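Side-chain contacts in uricase (Arthrobacter globiformis, PDB 2YZC), which catalyses the oxidation of uric acid by molecular oxygen to 5-hydroxyisourate, a precursor of (S)-allantoin, releasing hydrogen peroxide: residues V255-Q258 and D263-N266; A76-G81 and E86-R91; S46-D51 and K94-G99; E131-V136 and A201-V206. All blocks are in the same frame, centred on the assembly; numbering follows the deposited sequence.

From the N terminus, contact 3 opens on strand 38-50 and closes 43 residues later on helix 85-99, tying a sheet strand to a helix. Contact 2 falls entirely within that span and joins helix 67-78 and the turn after it to the same helix 85-99; the two touch through Phe77 and His95. Contact 4 follows in series and makes a longer closure, from strand 131-140 to helix 199-216, linking the two halves of the chain. It meets contact 2 through the Glu86-Arg133 salt bridge. Contact 1 comes last, a short local closure between strands 240-254 and 268-271, its centre about 55 Å from that of contact 2. No two contacts cross along the chain.

Contact 1 (V255-Q258 and D263-N266); sequences VDLQ and DNPN
In the connection between the antiparallel strands 240-254 and 268-271, the side-chain amide of Asn264 reaches across the loop to the main chain of Val255. Asn264 ND2 donates to Val255 O over 2.7 Å, and an N-H...O angle of 170° makes the bond nearly straight. The donor arrives in the carbonyl plane, on a lone pair, while the acceptor lies almost in the plane of the amide. The torsion behind this is chi1 -177°, which sets CG of Asn264 opposite its backbone N. At the other end of the same amide, OD1 accepts from the backbone N atoms of Glu267 and Val268. Leu257 adds an apolar flank: its CD1 lies 3.8 Å from Asp263 O and 4.1 Å from Asn264 CB. Asp263 itself forms a salt bridge with Arg79 of the second subunit, which places the loop at a subunit interface. On the first limb, Asp256 OD1 accepts from Gln258 N at 3.2 Å, an Asx turn. Because main-chain groups engage both the donor and the acceptor end of the Asn264 amide, its rotation is chemically defined: turned over, it would set oxygen against Val255 O and its NH2 group against two N-H donors.

Contact 2 (A76-G81 and E86-R91); sequences AFARDG and EEFLLR
Arg91 reaches over the ring of Phe77 toward Asp80, and its course can be followed atom by atom. From CB, a chi1 of -176° sets CG opposite the backbone N, and the chain runs extended to NE. CG and CD pass above the CD1-CE1 side of the ring, on the same face as NE, with Arg91 CD 3.6 Å from Phe77 CD1. NE rides over the ring centre, 3.5 Å above its plane. The guanidinium lies flat on Phe77 with the planes 6° apart, and CZ stands 3.8 Å from the ring centroid, a stacked cation-pi contact. This joins the two helices, 67-78 and 85-99, of the first ββααββ unit of the tunnelling fold, where a type I turn from Ala78 to Gly81 leads out of the first helix. At the tip, NH1 and NH2 both grip a single carboxylate oxygen, Asp80 OD2, from its anti side; the NH1 bond measures 2.8 Å. NH1 also donates to a water that in turn donates to Phe77 O and Gly81 O. A leucine in place of Arg91 would probably leave the Asp80 carboxylate without this charged mate, deprive the water of a donor and take the flat guanidinium from the face of Phe77. Beside the stack, Phe88 CE1 touches Phe77 CB at 3.8 Å, and its ring presents an edge to Ala78 N, 3.7 Å from CE1.

Contact 3 (S46-D51 and K94-G99); sequences SQLRGD and KHFTEG
Strand 38-50 passes close to the last turns of helix 85-99, and the nearest backbone approach between the two segments is 7.7 Å, from Leu48 CA to Phe96 CA. The contact belongs to the first ββααββ unit of the tunnelling fold, in which the helix pair packs on the antiparallel sheet. Strand alternation points Ser46 and Leu48 toward the helix and Gln47 away from it. Leu48 does most of the packing through one branch. Its CG stands opposite the carbonyl carbon (chi1 -49°), which brings CD2 to 3.6 Å from Phe96 CB and 3.7 Å from Phe96 CG. The methyl therefore meets the root of the phenyl group, on an oblique line to the ring, and the two side chains cross at about a right angle. Within the helix, His95 CD2 sits 3.6 Å above the plane of the Phe96 ring, over its centre. Outside the segments, Phe96 also touches Gln70 and Thr73 of helix 67-78, while Trp108 of strand 103-117 packs on both Ser46 and Leu48. The active site is near: the side chain of Leu48 is about 9 Å from a bound allantoate, and Ser46 is hydrogen-bonded through its backbone to Lys22, probably part of the charge relay. The Ser46 hydroxyl has its polar partner in Gln70 OE1. Toward the helix it makes only a van der Waals contact, with OG 3.9 Å from Phe96 CE2.

Contact 4 (E131-V136 and A201-V206); sequences EVRTAV and AVYASV
A buried arginine-tyrosine stack, reinforced by a hydrogen bond, fixes strand 131-140 to helix 199-216, with Arg133 and Glu131 meeting Tyr203. The strand belongs to the first ββααββ unit of the tunnelling fold and the helix to the second, so the contact joins the two halves of the chain. The axes of the two segments approach to 11.2 Å, with their directions 130° apart, and side chains from both sides span the gap: Tyr203 from the helix, Glu131 and Arg133 from the strand. Tyr203 takes chi1 171°, which sends its ring toward the strand. There its OH donates to Glu131 OE2 over 2.6 Å, on the anti side of the carboxylate and about 31° out of its plane. The other oxygen, OE1, makes a salt bridge with Arg207, which probably helps keep the acid charged. The extended chain of Arg133 lies over one face of the ring: its CD is 3.6 Å from the Tyr203 ring centroid, a CH-pi contact. Salt bridges to Asp200 and Glu86 fix the arginine tip. A phenylalanine in place of Tyr203 lacks the hydroxyl and would probably leave Glu131 OE2 without this donor in a buried setting. The stack is offset toward the base of the tyrosine: the guanidinium is nearly parallel to the ring, but its centre is 4.7 Å from the ring centre, and Arg133 CZ lies 3.9 Å from Tyr203 CB.

Contact 1 (V255-Q258 and D263-N266)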
loop_
_atom_site.group_PDB
_atom_site.type_symbol
_atom_site.label_atom_id
_atom_site.label_comp_id
_atom_site.label_asym_id
_atom_site.label_seq_id
_atom_site.Cartn_x
_atom_site.Cartn_y
_atom_site.Cartn_z
ATOM N N VAL A 255 -18.205 5.455 20.443
ATOM C CA VAL A 255 -18.469 4.117 20.948
ATOM C C VAL A 255 -19.550 4.083 22.024
ATOM O O VAL A 255 -19.582 4.929 22.915
ATOM C CB VAL A 255 -17.167 3.474 21.499
ATOM C CG1 VAL A 255 -17.445 2.059 21.996
ATOM C CG2 VAL A 255 -16.106 3.443 20.392
ATOM N N ASP A 256 -20.441 3.105 21.921
ATOM C CA ASP A 256 -21.512 2.947 22.895
ATOM C C ASP A 256 -20.986 2.107 24.045
ATOM O O ASP A 256 -20.770 0.903 23.902
ATOM C CB ASP A 256 -22.727 2.268 22.265
ATOM C CG ASP A 256 -23.818 1.975 23.285
ATOM O OD1 ASP A 256 -23.925 2.730 24.274
ATOM O OD2 ASP A 256 -24.570 1.000 23.090
ATOM N N LEU A 257 -20.761 2.762 25.180
ATOM C CA LEU A 257 -20.242 2.103 26.368
ATOM C C LEU A 257 -21.333 1.831 27.402
ATOM O O LEU A 257 -21.056 1.279 28.462
ATOM C CB LEU A 257 -19.147 2.968 27.004
ATOM C CG LEU A 257 -18.000 3.362 26.067
ATOM C CD1 LEU A 257 -17.033 4.301 26.786
ATOM C CD2 LEU A 257 -17.290 2.112 25.596
ATOM N N GLN A 258 -22.569 2.216 27.098
ATOM C CA GLN A 258 -23.662 2.002 28.042
ATOM C C GLN A 258 -23.812 0.537 28.449
ATOM O O GLN A 258 -24.144 0.240 29.597
ATOM C CB GLN A 258 -24.969 2.547 27.468
ATOM C CG GLN A 258 -24.915 4.049 27.274
ATOM C CD GLN A 258 -26.238 4.646 26.837
ATOM O OE1 GLN A 258 -26.372 5.863 26.743
ATOM N NE2 GLN A 258 -27.219 3.794 26.570
ATOM N N ASP A 263 -20.940 6.200 30.463
ATOM C CA ASP A 263 -21.412 7.148 29.468
ATOM C C ASP A 263 -20.184 7.378 28.584
ATOM O O ASP A 263 -19.120 6.806 28.829
ATOM C CB ASP A 263 -21.848 8.469 30.114
ATOM C CG ASP A 263 -20.718 9.167 30.847
ATOM O OD1 ASP A 263 -20.886 10.359 31.178
ATOM O OD2 ASP A 263 -19.670 8.532 31.103
ATOM N N ASN A 264 -20.333 8.195 27.554
ATOM C CA ASN A 264 -19.226 8.501 26.654
ATOM C C ASN A 264 -19.517 9.895 26.138
ATOM O O ASN A 264 -20.092 10.058 25.066
ATOM C CB ASN A 264 -19.173 7.507 25.488
ATOM C CG ASN A 264 -17.975 7.745 24.569
ATOM O OD1 ASN A 264 -17.200 8.677 24.769
ATOM N ND2 ASN A 264 -17.827 6.900 23.558
ATOM N N PRO A 265 -19.123 10.920 26.906
ATOM C CA PRO A 265 -19.345 12.320 26.542
ATOM C C PRO A 265 -18.454 12.811 25.409
ATOM O O PRO A 265 -17.632 13.707 25.603
ATOM C CB PRO A 265 -19.076 13.052 27.849
ATOM C CG PRO A 265 -17.940 12.266 28.411
ATOM C CD PRO A 265 -18.366 10.825 28.170
ATOM N N ASN A 266 -18.623 12.218 24.233
ATOM C CA ASN A 266 -17.852 12.606 23.055
ATOM C C ASN A 266 -16.343 12.461 23.274
ATOM O O ASN A 266 -15.562 13.306 22.832
ATOM C CB ASN A 266 -18.187 14.057 22.687
ATOM C CG ASN A 266 -19.685 14.295 22.558
ATOM O OD1 ASN A 266 -20.339 13.731 21.685
ATOM N ND2 ASN A 266 -20.235 15.128 23.440
#

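Contact 2 (A76-G81 and E86-R91)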
loop_
_atom_site.group_PDB
_atom_site.type_symbol
_atom_site.label_atom_id
_atom_site.label_comp_id
_atom_site.label_asym_id
_atom_site.label_seq_id
_atom_site.Cartn_x
_atom_site.Cartn_y
_atom_site.Cartn_z
ATOM N N ALA A 76 18.652 15.871 -17.203
ATOM C CA ALA A 76 19.519 16.861 -17.836
ATOM C C ALA A 76 19.042 18.268 -17.487
ATOM O O ALA A 76 19.850 19.144 -17.177
ATOM C CB ALA A 76 19.528 16.674 -19.357
ATOM N N PHE A 77 17.731 18.485 -17.524
ATOM C CA PHE A 77 17.202 19.801 -17.208
ATOM C C PHE A 77 17.361 20.134 -15.733
ATOM O O PHE A 77 17.560 21.296 -15.384
ATOM C CB PHE A 77 15.722 19.918 -17.608
ATOM C CG PHE A 77 15.501 20.181 -19.080
ATOM C CD1 PHE A 77 14.250 20.586 -19.542
ATOM C CD2 PHE A 77 16.534 20.024 -20.003
ATOM C CE1 PHE A 77 14.030 20.833 -20.899
ATOM C CE2 PHE A 77 16.324 20.268 -21.363
ATOM C CZ PHE A 77 15.070 20.673 -21.811
ATOM N N ALA A 78 17.293 19.118 -14.871
ATOM C CA ALA A 78 17.419 19.337 -13.431
ATOM C C ALA A 78 18.792 19.896 -13.076
ATOM O O ALA A 78 18.934 20.639 -12.111
ATOM C CB ALA A 78 17.172 18.035 -12.671
ATOM N N ARG A 79 19.799 19.537 -13.866
ATOM C CA ARG A 79 21.163 20.010 -13.644
ATOM C C ARG A 79 21.275 21.533 -13.603
ATOM O O ARG A 79 22.093 22.077 -12.863
ATOM C CB ARG A 79 22.093 19.467 -14.737
ATOM C CG ARG A 79 23.502 20.049 -14.708
ATOM C CD ARG A 79 24.263 19.662 -13.441
ATOM N NE ARG A 79 25.638 20.163 -13.474
ATOM C CZ ARG A 79 26.006 21.374 -13.063
ATOM N NH1 ARG A 79 25.105 22.220 -12.576
ATOM N NH2 ARG A 79 27.277 21.746 -13.147
ATOM N N ASP A 80 20.464 22.223 -14.404
ATOM C CA ASP A 80 20.497 23.688 -14.441
ATOM C C ASP A 80 19.760 24.313 -13.264
ATOM O O ASP A 80 19.837 25.521 -13.044
ATOM C CB ASP A 80 19.876 24.206 -15.739
ATOM C CG ASP A 80 20.585 23.688 -16.966
ATOM O OD1 ASP A 80 21.826 23.805 -17.023
ATOM O OD2 ASP A 80 19.903 23.163 -17.872
ATOM N N GLY A 81 19.037 23.490 -12.515
ATOM C CA GLY A 81 18.293 24.004 -11.384
ATOM C C GLY A 81 16.965 24.598 -11.819
ATOM O O GLY A 81 16.770 24.931 -12.985
ATOM N N GLU A 86 6.546 24.009 -10.767
ATOM C CA GLU A 86 5.789 24.423 -11.943
ATOM C C GLU A 86 6.700 24.953 -13.050
ATOM O O GLU A 86 6.490 24.664 -14.227
ATOM C CB GLU A 86 4.741 25.476 -11.566
ATOM C CG GLU A 86 3.611 24.919 -10.717
ATOM C CD GLU A 86 3.842 25.072 -9.218
ATOM O OE1 GLU A 86 5.007 25.002 -8.765
ATOM O OE2 GLU A 86 2.842 25.252 -8.486
ATOM N N GLU A 87 7.713 25.725 -12.683
ATOM C CA GLU A 87 8.628 26.262 -13.683
ATOM C C GLU A 87 9.478 25.161 -14.309
ATOM O O GLU A 87 9.875 25.254 -15.470
ATOM C CB GLU A 87 9.499 27.350 -13.054
ATOM C CG GLU A 87 8.682 28.587 -12.702
ATOM C CD GLU A 87 9.420 29.550 -11.805
ATOM O OE1 GLU A 87 10.392 30.179 -12.271
ATOM O OE2 GLU A 87 9.024 29.671 -10.627
ATOM N N PHE A 88 9.745 24.108 -13.545
ATOM C CA PHE A 88 10.518 22.989 -14.067
ATOM C C PHE A 88 9.668 22.296 -15.129
ATOM O O PHE A 88 10.153 21.969 -16.211
ATOM C CB PHE A 88 10.850 21.996 -12.948
ATOM C CG PHE A 88 11.715 20.845 -13.390
ATOM C CD1 PHE A 88 12.966 21.073 -13.962
ATOM C CD2 PHE A 88 11.291 19.531 -13.215
ATOM C CE1 PHE A 88 13.785 20.005 -14.353
ATOM C CE2 PHE A 88 12.099 18.456 -13.600
ATOM C CZ PHE A 88 13.351 18.696 -14.170
ATOM N N LEU A 89 8.392 22.083 -14.819
ATOM C CA LEU A 89 7.501 21.424 -15.762
ATOM C C LEU A 89 7.323 22.261 -17.029
ATOM O O LEU A 89 7.252 21.718 -18.136
ATOM C CB LEU A 89 6.136 21.160 -15.113
ATOM C CG LEU A 89 6.103 20.214 -13.905
ATOM C CD1 LEU A 89 4.672 20.101 -13.395
ATOM C CD2 LEU A 89 6.640 18.842 -14.293
ATOM N N LEU A 90 7.251 23.580 -16.866
ATOM C CA LEU A 90 7.086 24.476 -18.011
ATOM C C LEU A 90 8.266 24.354 -18.972
ATOM O O LEU A 90 8.093 24.366 -20.196
ATOM C CB LEU A 90 6.937 25.925 -17.529
ATOM C CG LEU A 90 5.559 26.287 -16.952
ATOM C CD1 LEU A 90 5.623 27.607 -16.194
ATOM C CD2 LEU A 90 4.553 26.376 -18.095
ATOM N N ARG A 91 9.467 24.221 -18.424
ATOM C CA ARG A 91 10.635 24.081 -19.274
ATOM C C ARG A 91 10.546 22.782 -20.071
ATOM O O ARG A 91 10.791 22.765 -21.280
ATOM C CB ARG A 91 11.917 24.092 -18.443
ATOM C CG ARG A 91 13.159 24.056 -19.317
ATOM C CD ARG A 91 14.450 23.988 -18.530
ATOM N NE ARG A 91 15.580 23.888 -19.452
ATOM C CZ ARG A 91 16.835 23.650 -19.091
ATOM N NH1 ARG A 91 17.142 23.482 -17.813
ATOM N NH2 ARG A 91 17.784 23.579 -20.015
HETATM O O HOH W 1 15.706 23.386 -15.470
#

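Contact 3 (S46-D51 and K94-G99)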
loop_
_atom_site.group_PDB
_atom_site.type_symbol
_atom_site.label_atom_id
_atom_site.label_comp_id
_atom_site.label_asym_id
_atom_site.label_seq_id
_atom_site.Cartn_x
_atom_site.Cartn_y
_atom_site.Cartn_z
ATOM N N SER A 46 6.098 12.491 -17.555
ATOM C CA SER A 46 6.082 13.200 -18.832
ATOM C C SER A 46 5.344 12.393 -19.893
ATOM O O SER A 46 5.635 11.215 -20.091
ATOM C CB SER A 46 7.523 13.445 -19.299
ATOM O OG SER A 46 7.582 13.885 -20.650
ATOM N N GLN A 47 4.380 13.019 -20.562
ATOM C CA GLN A 47 3.645 12.344 -21.629
ATOM C C GLN A 47 3.391 13.296 -22.790
ATOM O O GLN A 47 2.988 14.445 -22.599
ATOM C CB GLN A 47 2.330 11.761 -21.114
ATOM C CG GLN A 47 2.534 10.496 -20.282
ATOM C CD GLN A 47 1.233 9.897 -19.811
ATOM O OE1 GLN A 47 0.879 8.777 -20.183
ATOM N NE2 GLN A 47 0.508 10.641 -18.991
ATOM N N LEU A 48 3.631 12.799 -23.996
ATOM C CA LEU A 48 3.475 13.601 -25.193
ATOM C C LEU A 48 2.194 13.312 -25.950
ATOM O O LEU A 48 1.647 12.214 -25.878
ATOM C CB LEU A 48 4.664 13.366 -26.122
ATOM C CG LEU A 48 6.048 13.471 -25.473
ATOM C CD1 LEU A 48 7.122 13.259 -26.539
ATOM C CD2 LEU A 48 6.207 14.828 -24.806
ATOM N N ARG A 49 1.736 14.321 -26.681
ATOM C CA ARG A 49 0.541 14.223 -27.499
ATOM C C ARG A 49 0.890 14.791 -28.867
ATOM O O ARG A 49 1.678 15.736 -28.975
ATOM C CB ARG A 49 -0.600 15.026 -26.879
ATOM C CG ARG A 49 -1.106 14.448 -25.573
ATOM C CD ARG A 49 -2.006 15.435 -24.862
ATOM N NE ARG A 49 -2.470 14.920 -23.579
ATOM C CZ ARG A 49 -3.141 15.637 -22.685
ATOM N NH1 ARG A 49 -3.423 16.909 -22.933
ATOM N NH2 ARG A 49 -3.537 15.081 -21.547
ATOM N N GLY A 50 0.307 14.207 -29.907
ATOM C CA GLY A 50 0.580 14.673 -31.252
ATOM C C GLY A 50 0.177 13.627 -32.265
ATOM O O GLY A 50 -0.778 12.882 -32.046
ATOM N N ASP A 51 0.901 13.570 -33.376
ATOM C CA ASP A 51 0.601 12.599 -34.414
ATOM C C ASP A 51 1.355 11.296 -34.196
ATOM O O ASP A 51 2.510 11.154 -34.603
ATOM C CB ASP A 51 0.937 13.173 -35.791
ATOM C CG ASP A 51 0.857 12.131 -36.882
ATOM O OD1 ASP A 51 0.029 11.204 -36.755
ATOM O OD2 ASP A 51 1.616 12.242 -37.867
ATOM N N LYS A 94 7.678 22.948 -22.847
ATOM C CA LYS A 94 8.049 23.771 -23.993
ATOM C C LYS A 94 9.101 23.066 -24.840
ATOM O O LYS A 94 9.071 23.144 -26.067
ATOM C CB LYS A 94 8.583 25.126 -23.531
ATOM C CG LYS A 94 7.568 25.975 -22.785
ATOM C CD LYS A 94 8.209 27.273 -22.311
ATOM C CE LYS A 94 7.275 28.065 -21.418
ATOM N NZ LYS A 94 7.947 29.278 -20.862
ATOM N N HIS A 95 10.025 22.377 -24.178
ATOM C CA HIS A 95 11.088 21.658 -24.874
ATOM C C HIS A 95 10.551 20.627 -25.859
ATOM O O HIS A 95 10.919 20.627 -27.036
ATOM C CB HIS A 95 11.993 20.934 -23.877
ATOM C CG HIS A 95 12.883 19.914 -24.515
ATOM N ND1 HIS A 95 13.945 20.255 -25.324
ATOM C CD2 HIS A 95 12.836 18.561 -24.506
ATOM C CE1 HIS A 95 14.513 19.156 -25.789
ATOM N NE2 HIS A 95 13.859 18.115 -25.308
ATOM N N PHE A 96 9.692 19.735 -25.374
ATOM C CA PHE A 96 9.141 18.693 -26.232
ATOM C C PHE A 96 8.209 19.213 -27.317
ATOM O O PHE A 96 8.286 18.772 -28.463
ATOM C CB PHE A 96 8.422 17.637 -25.392
ATOM C CG PHE A 96 9.350 16.813 -24.552
ATOM C CD1 PHE A 96 10.279 15.968 -25.148
ATOM C CD2 PHE A 96 9.331 16.921 -23.166
ATOM C CE1 PHE A 96 11.186 15.243 -24.370
ATOM C CE2 PHE A 96 10.233 16.199 -22.380
ATOM C CZ PHE A 96 11.159 15.362 -22.983
ATOM N N THR A 97 7.334 20.148 -26.968
ATOM C CA THR A 97 6.399 20.685 -27.949
ATOM C C THR A 97 7.114 21.478 -29.042
ATOM O O THR A 97 6.792 21.352 -30.226
ATOM C CB THR A 97 5.340 21.576 -27.273
ATOM O OG1 THR A 97 5.984 22.645 -26.575
ATOM C CG2 THR A 97 4.520 20.763 -26.277
ATOM N N GLU A 98 8.094 22.281 -28.647
ATOM C CA GLU A 98 8.845 23.087 -29.601
ATOM C C GLU A 98 9.936 22.296 -30.323
ATOM O O GLU A 98 10.328 22.639 -31.435
ATOM C CB GLU A 98 9.475 24.283 -28.882
ATOM C CG GLU A 98 8.472 25.308 -28.374
ATOM C CD GLU A 98 9.089 26.293 -27.397
ATOM O OE1 GLU A 98 10.182 26.824 -27.694
ATOM O OE2 GLU A 98 8.478 26.540 -26.333
ATOM N N GLY A 99 10.415 21.227 -29.699
ATOM C CA GLY A 99 11.478 20.443 -30.301
ATOM C C GLY A 99 11.093 19.440 -31.372
ATOM O O GLY A 99 11.940 19.013 -32.153
#

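Contact 4 (E131-V136 and A201-V206)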
loop_
_atom_site.group_PDB
_atom_site.type_symbol
_atom_site.label_atom_id
_atom_site.label_comp_id
_atom_site.label_asym_id
_atom_site.label_seq_id
_atom_site.Cartn_x
_atom_site.Cartn_y
_atom_site.Cartn_z
ATOM N N GLU A 131 1.986 16.138 4.080
ATOM C CA GLU A 131 1.282 16.574 2.884
ATOM C C GLU A 131 2.198 16.416 1.683
ATOM O O GLU A 131 3.415 16.373 1.826
ATOM C CB GLU A 131 0.861 18.039 3.000
ATOM C CG GLU A 131 2.024 19.011 2.946
ATOM C CD GLU A 131 1.624 20.421 3.317
ATOM O OE1 GLU A 131 1.120 20.616 4.447
ATOM O OE2 GLU A 131 1.817 21.331 2.481
ATOM N N VAL A 132 1.594 16.328 0.505
ATOM C CA VAL A 132 2.326 16.210 -0.742
ATOM C C VAL A 132 1.754 17.273 -1.667
ATOM O O VAL A 132 0.532 17.425 -1.775
ATOM C CB VAL A 132 2.142 14.825 -1.391
ATOM C CG1 VAL A 132 2.804 14.805 -2.762
ATOM C CG2 VAL A 132 2.765 13.741 -0.500
ATOM N N ARG A 133 2.645 18.015 -2.314
ATOM C CA ARG A 133 2.249 19.070 -3.237
ATOM C C ARG A 133 2.282 18.522 -4.660
ATOM O O ARG A 133 3.176 17.747 -5.015
ATOM C CB ARG A 133 3.204 20.256 -3.088
ATOM C CG ARG A 133 3.065 21.349 -4.142
ATOM C CD ARG A 133 3.978 22.517 -3.794
ATOM N NE ARG A 133 4.047 23.508 -4.861
ATOM C CZ ARG A 133 4.778 24.618 -4.803
ATOM N NH1 ARG A 133 5.501 24.884 -3.721
ATOM N NH2 ARG A 133 4.803 25.452 -5.835
ATOM N N THR A 134 1.305 18.920 -5.472
ATOM C CA THR A 134 1.237 18.446 -6.842
ATOM C C THR A 134 1.138 19.589 -7.843
ATOM O O THR A 134 0.715 20.695 -7.509
ATOM C CB THR A 134 0.015 17.523 -7.057
ATOM O OG1 THR A 134 -1.193 18.285 -6.914
ATOM C CG2 THR A 134 0.011 16.393 -6.039
ATOM N N ALA A 135 1.537 19.306 -9.077
ATOM C CA ALA A 135 1.464 20.283 -10.154
ATOM C C ALA A 135 1.277 19.509 -11.448
ATOM O O ALA A 135 1.892 18.462 -11.656
ATOM C CB ALA A 135 2.744 21.124 -10.213
ATOM N N VAL A 136 0.404 20.017 -12.308
ATOM C CA VAL A 136 0.140 19.387 -13.589
ATOM C C VAL A 136 0.117 20.485 -14.627
ATOM O O VAL A 136 -0.548 21.507 -14.444
ATOM C CB VAL A 136 -1.237 18.677 -13.621
ATOM C CG1 VAL A 136 -1.533 18.188 -15.032
ATOM C CG2 VAL A 136 -1.251 17.501 -12.647
ATOM N N ALA A 201 4.522 30.979 -3.142
ATOM C CA ALA A 201 3.740 31.852 -2.272
ATOM C C ALA A 201 2.249 31.533 -2.331
ATOM O O ALA A 201 1.568 31.526 -1.304
ATOM C CB ALA A 201 3.979 33.320 -2.634
ATOM N N VAL A 202 1.737 31.268 -3.527
ATOM C CA VAL A 202 0.320 30.949 -3.659
ATOM C C VAL A 202 0.017 29.590 -3.033
ATOM O O VAL A 202 -0.993 29.433 -2.350
ATOM C CB VAL A 202 -0.124 30.971 -5.136
ATOM C CG1 VAL A 202 -1.574 30.514 -5.260
ATOM C CG2 VAL A 202 0.024 32.384 -5.687
ATOM N N TYR A 203 0.884 28.604 -3.247
ATOM C CA TYR A 203 0.641 27.296 -2.639
ATOM C C TYR A 203 0.541 27.447 -1.121
ATOM O O TYR A 203 -0.369 26.906 -0.496
ATOM C CB TYR A 203 1.755 26.302 -2.991
ATOM C CG TYR A 203 1.664 24.997 -2.225
ATOM C CD1 TYR A 203 2.310 24.835 -1.000
ATOM C CD2 TYR A 203 0.914 23.930 -2.719
ATOM C CE1 TYR A 203 2.214 23.636 -0.285
ATOM C CE2 TYR A 203 0.810 22.735 -2.014
ATOM C CZ TYR A 203 1.464 22.593 -0.801
ATOM O OH TYR A 203 1.379 21.399 -0.116
ATOM N N ALA A 204 1.470 28.194 -0.530
ATOM C CA ALA A 204 1.463 28.396 0.918
ATOM C C ALA A 204 0.190 29.107 1.365
ATOM O O ALA A 204 -0.414 28.750 2.376
ATOM C CB ALA A 204 2.690 29.199 1.346
ATOM N N SER A 205 -0.221 30.119 0.609
ATOM C CA SER A 205 -1.425 30.860 0.948
ATOM C C SER A 205 -2.664 29.981 0.842
ATOM O O SER A 205 -3.524 29.996 1.728
ATOM C CB SER A 205 -1.588 32.068 0.024
ATOM O OG SER A 205 -2.858 32.663 0.220
ATOM N N VAL A 206 -2.761 29.228 -0.249
ATOM C CA VAL A 206 -3.907 28.355 -0.465
ATOM C C VAL A 206 -3.995 27.319 0.656
ATOM O O VAL A 206 -5.060 27.112 1.236
ATOM C CB VAL A 206 -3.820 27.672 -1.854
ATOM C CG1 VAL A 206 -4.877 26.587 -1.989
ATOM C CG2 VAL A 206 -4.036 28.724 -2.947
#